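Local coordinates for abhydrolase domain-containing protein (Exiguobacterium antarcticum, PDB 5H3H) that probably hydrolyses ester bonds as an alpha/beta-hydrolase-fold esterase, with perhydrolase activity also likely, at residues B[99-107]-B[199-210]. Numbering follows the deposited sequence.
Sequences GGIALKYLL and EDLRDGLPKITV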
loop_
_atom_site.group_PDB
_atom_site.type_symbol
_atom_site.label_atom_id
_atom_site.label_comp_id
_atom_site.label_asym_id
_atom_site.label_seq_id
_atom_site.Cartn_x
_atom_site.Cartn_y
_atom_site.Cartn_z
ATOM N N GLY B 99 -12.578 -10.825 7.084
ATOM C CA GLY B 99 -11.889 -9.840 7.877
ATOM C C GLY B 99 -10.394 -9.837 7.661
ATOM O O GLY B 99 -9.810 -8.791 7.363
ATOM N N GLY B 100 -9.782 -11.004 7.784
ATOM C CA GLY B 100 -8.372 -11.151 7.545
ATOM C C GLY B 100 -7.964 -10.737 6.150
ATOM O O GLY B 100 -6.915 -10.075 5.939
ATOM N N ILE B 101 -8.760 -11.164 5.167
ATOM C CA ILE B 101 -8.465 -10.827 3.757
ATOM C C ILE B 101 -8.628 -9.328 3.514
ATOM O O ILE B 101 -7.842 -8.720 2.771
ATOM C CB ILE B 101 -9.303 -11.676 2.795
ATOM C CG1 ILE B 101 -8.958 -13.181 2.948
ATOM C CG2 ILE B 101 -9.139 -11.203 1.339
ATOM C CD1 ILE B 101 -9.987 -14.101 2.331
ATOM N N ALA B 102 -9.673 -8.734 4.071
ATOM C CA ALA B 102 -9.855 -7.293 3.973
ATOM C C ALA B 102 -8.649 -6.486 4.481
ATOM O O ALA B 102 -8.223 -5.568 3.814
ATOM C CB ALA B 102 -11.104 -6.886 4.716
ATOM N N LEU B 103 -8.112 -6.827 5.641
ATOM C CA LEU B 103 -6.891 -6.209 6.196
ATOM C C LEU B 103 -5.668 -6.359 5.271
ATOM O O LEU B 103 -4.939 -5.358 5.002
ATOM C CB LEU B 103 -6.579 -6.751 7.605
ATOM C CG LEU B 103 -7.600 -6.283 8.647
ATOM C CD1 LEU B 103 -7.654 -7.185 9.879
ATOM C CD2 LEU B 103 -7.327 -4.862 9.111
ATOM N N LYS B 104 -5.449 -7.592 4.790
ATOM C CA LYS B 104 -4.314 -7.899 3.948
ATOM C C LYS B 104 -4.392 -7.089 2.643
ATOM O O LYS B 104 -3.358 -6.644 2.130
ATOM C CB LYS B 104 -4.309 -9.390 3.586
ATOM C CG LYS B 104 -3.031 -9.925 2.950
ATOM C CD LYS B 104 -1.806 -9.603 3.775
ATOM C CE LYS B 104 -0.768 -10.720 3.735
ATOM N NZ LYS B 104 0.087 -10.587 4.960
ATOM N N TYR B 105 -5.613 -6.964 2.121
ATOM C CA TYR B 105 -5.873 -6.178 0.950
ATOM C C TYR B 105 -5.493 -4.738 1.189
ATOM O O TYR B 105 -4.862 -4.077 0.298
ATOM C CB TYR B 105 -7.335 -6.211 0.588
ATOM C CG TYR B 105 -7.679 -5.049 -0.329
ATOM C CD1 TYR B 105 -7.272 -5.025 -1.675
ATOM C CD2 TYR B 105 -8.342 -3.921 0.175
ATOM C CE1 TYR B 105 -7.576 -3.942 -2.512
ATOM C CE2 TYR B 105 -8.629 -2.854 -0.626
ATOM C CZ TYR B 105 -8.209 -2.832 -1.973
ATOM O OH TYR B 105 -8.479 -1.735 -2.772
ATOM N N LEU B 106 -5.903 -4.219 2.350
ATOM C CA LEU B 106 -5.492 -2.807 2.692
ATOM C C LEU B 106 -3.972 -2.640 2.825
ATOM O O LEU B 106 -3.428 -1.629 2.351
ATOM C CB LEU B 106 -6.183 -2.307 3.935
ATOM C CG LEU B 106 -7.498 -1.521 3.930
ATOM C CD1 LEU B 106 -8.197 -1.226 2.614
ATOM C CD2 LEU B 106 -8.458 -2.060 4.982
ATOM N N LEU B 107 -3.309 -3.593 3.475
ATOM C CA LEU B 107 -1.870 -3.538 3.617
ATOM C C LEU B 107 -1.158 -3.694 2.269
ATOM O O LEU B 107 -0.209 -3.040 2.025
ATOM C CB LEU B 107 -1.329 -4.612 4.570
ATOM C CG LEU B 107 -1.215 -4.433 6.101
ATOM C CD1 LEU B 107 -1.626 -3.078 6.645
ATOM C CD2 LEU B 107 -1.922 -5.592 6.794
ATOM N N GLU B 199 -1.772 -17.744 8.964
ATOM C CA GLU B 199 -1.641 -16.318 8.676
ATOM C C GLU B 199 -1.644 -15.502 9.967
ATOM O O GLU B 199 -2.315 -15.848 10.921
ATOM C CB GLU B 199 -2.755 -15.830 7.747
ATOM C CG GLU B 199 -2.720 -16.380 6.341
ATOM C CD GLU B 199 -1.940 -15.539 5.349
ATOM O OE1 GLU B 199 -1.417 -14.463 5.703
ATOM O OE2 GLU B 199 -1.849 -15.940 4.192
ATOM N N ASP B 200 -0.872 -14.421 9.997
ATOM C CA ASP B 200 -0.648 -13.653 11.219
ATOM C C ASP B 200 -0.520 -12.178 10.815
ATOM O O ASP B 200 0.469 -11.800 10.203
ATOM C CB ASP B 200 0.629 -14.174 11.950
ATOM C CG ASP B 200 1.200 -13.176 13.041
ATOM O OD1 ASP B 200 0.582 -12.108 13.371
ATOM O OD2 ASP B 200 2.287 -13.477 13.571
ATOM N N LEU B 201 -1.533 -11.376 11.116
ATOM C CA LEU B 201 -1.534 -9.971 10.740
ATOM C C LEU B 201 -1.183 -9.035 11.893
ATOM O O LEU B 201 -1.431 -7.830 11.774
ATOM C CB LEU B 201 -2.904 -9.569 10.170
ATOM C CG LEU B 201 -3.442 -10.450 9.034
ATOM C CD1 LEU B 201 -4.838 -10.020 8.628
ATOM C CD2 LEU B 201 -2.536 -10.439 7.820
ATOM N N ARG B 202 -0.556 -9.530 12.970
ATOM C CA ARG B 202 -0.327 -8.651 14.153
ATOM C C ARG B 202 0.500 -7.377 13.825
ATOM O O ARG B 202 0.087 -6.272 14.136
ATOM C CB ARG B 202 0.278 -9.417 15.346
ATOM C CG ARG B 202 -0.794 -10.222 16.063
ATOM C CD ARG B 202 -0.212 -11.072 17.138
ATOM N NE ARG B 202 0.735 -12.000 16.532
ATOM C CZ ARG B 202 1.628 -12.719 17.194
ATOM N NH1 ARG B 202 1.672 -12.673 18.538
ATOM N NH2 ARG B 202 2.467 -13.523 16.511
ATOM N N ASP B 203 1.608 -7.546 13.136
ATOM C CA ASP B 203 2.435 -6.411 12.652
ATOM C C ASP B 203 1.683 -5.372 11.820
ATOM O O ASP B 203 2.025 -4.184 11.824
ATOM C CB ASP B 203 3.633 -6.932 11.803
ATOM C CG ASP B 203 4.929 -7.120 12.612
ATOM O OD1 ASP B 203 4.985 -6.842 13.837
ATOM O OD2 ASP B 203 5.931 -7.534 11.983
ATOM N N GLY B 204 0.683 -5.819 11.069
ATOM C CA GLY B 204 -0.007 -4.984 10.108
ATOM C C GLY B 204 -1.098 -4.083 10.661
ATOM O O GLY B 204 -1.353 -3.019 10.073
ATOM N N LEU B 205 -1.788 -4.513 11.721
ATOM C CA LEU B 205 -2.871 -3.725 12.344
ATOM C C LEU B 205 -2.583 -2.249 12.581
ATOM O O LEU B 205 -3.372 -1.396 12.186
ATOM C CB LEU B 205 -3.342 -4.367 13.675
ATOM C CG LEU B 205 -4.094 -5.710 13.678
ATOM C CD1 LEU B 205 -4.903 -5.896 14.958
ATOM C CD2 LEU B 205 -5.000 -5.842 12.459
ATOM N N PRO B 206 -1.440 -1.920 13.211
ATOM C CA PRO B 206 -1.117 -0.476 13.323
ATOM C C PRO B 206 -0.816 0.295 12.017
ATOM O O PRO B 206 -0.636 1.509 12.084
ATOM C CB PRO B 206 0.104 -0.456 14.239
ATOM C CG PRO B 206 0.565 -1.862 14.364
ATOM C CD PRO B 206 -0.616 -2.731 14.122
ATOM N N LYS B 207 -0.770 -0.369 10.860
ATOM C CA LYS B 207 -0.576 0.299 9.563
ATOM C C LYS B 207 -1.882 0.679 8.910
ATOM O O LYS B 207 -1.912 1.479 7.971
ATOM C CB LYS B 207 0.240 -0.578 8.608
ATOM C CG LYS B 207 1.729 -0.445 8.833
ATOM C CD LYS B 207 2.384 -1.762 9.210
ATOM C CE LYS B 207 3.788 -1.533 9.758
ATOM N NZ LYS B 207 4.631 -2.760 9.615
ATOM N N ILE B 208 -2.976 0.144 9.438
ATOM C CA ILE B 208 -4.289 0.443 8.915
ATOM C C ILE B 208 -4.582 1.872 9.320
ATOM O O ILE B 208 -4.356 2.202 10.492
ATOM C CB ILE B 208 -5.349 -0.537 9.518
ATOM C CG1 ILE B 208 -5.017 -1.955 9.076
ATOM C CG2 ILE B 208 -6.774 -0.146 9.124
ATOM C CD1 ILE B 208 -4.898 -2.104 7.581
ATOM N N THR B 209 -5.043 2.694 8.355
ATOM C CA THR B 209 -5.413 4.121 8.554
ATOM C C THR B 209 -6.896 4.425 8.390
ATOM O O THR B 209 -7.349 5.484 8.802
ATOM C CB THR B 209 -4.737 5.042 7.492
ATOM O OG1 THR B 209 -3.380 4.662 7.310
ATOM C CG2 THR B 209 -4.799 6.531 7.871
ATOM N N VAL B 210 -7.633 3.526 7.750
ATOM C CA VAL B 210 -9.004 3.775 7.347
ATOM C C VAL B 210 -9.892 3.733 8.584
ATOM O O VAL B 210 -9.622 2.967 9.516
ATOM C CB VAL B 210 -9.536 2.656 6.390
ATOM C CG1 VAL B 210 -10.829 3.087 5.735
ATOM C CG2 VAL B 210 -8.515 2.313 5.317
#
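K104 and L201 approach to 7.6 Å between their CA atoms and L107 and G204 to 6.9 Å, so segment 99-107 of helix 97-109 runs beside the irregular connection 199-210, with no hydrogen bond between them. Apolar contact dominates. L201 has CG anti to its own carbonyl carbon (chi1 -52°), and its methyls lie against one turn of the helix, G100 to K104: CD1 is 3.4 Å from G100 O and also meets CB of L103, while CD2 touches the end of K104. L103 sets its CD1 against CD2 of L205 and its CD2 3.7 Å from CG1 of I208, whose side chain it crosses at about a right angle. Shortening L103 to an alanine would probably strip CD2 of L205 of its partner on the helix and leave CG1 of I208 facing a gap. Further along, L107 CD1 sits 3.5 Å from I208 CD1. K104 NZ stays 4.2 Å from E199 OE1, too far for a salt bridge; E199 OE2 accepts from the backbone N of Y71. This packing seats the connection between helix 186-198 and strand 211-217 against the helix that follows the probable nucleophile elbow of the alpha/beta-hydrolase fold.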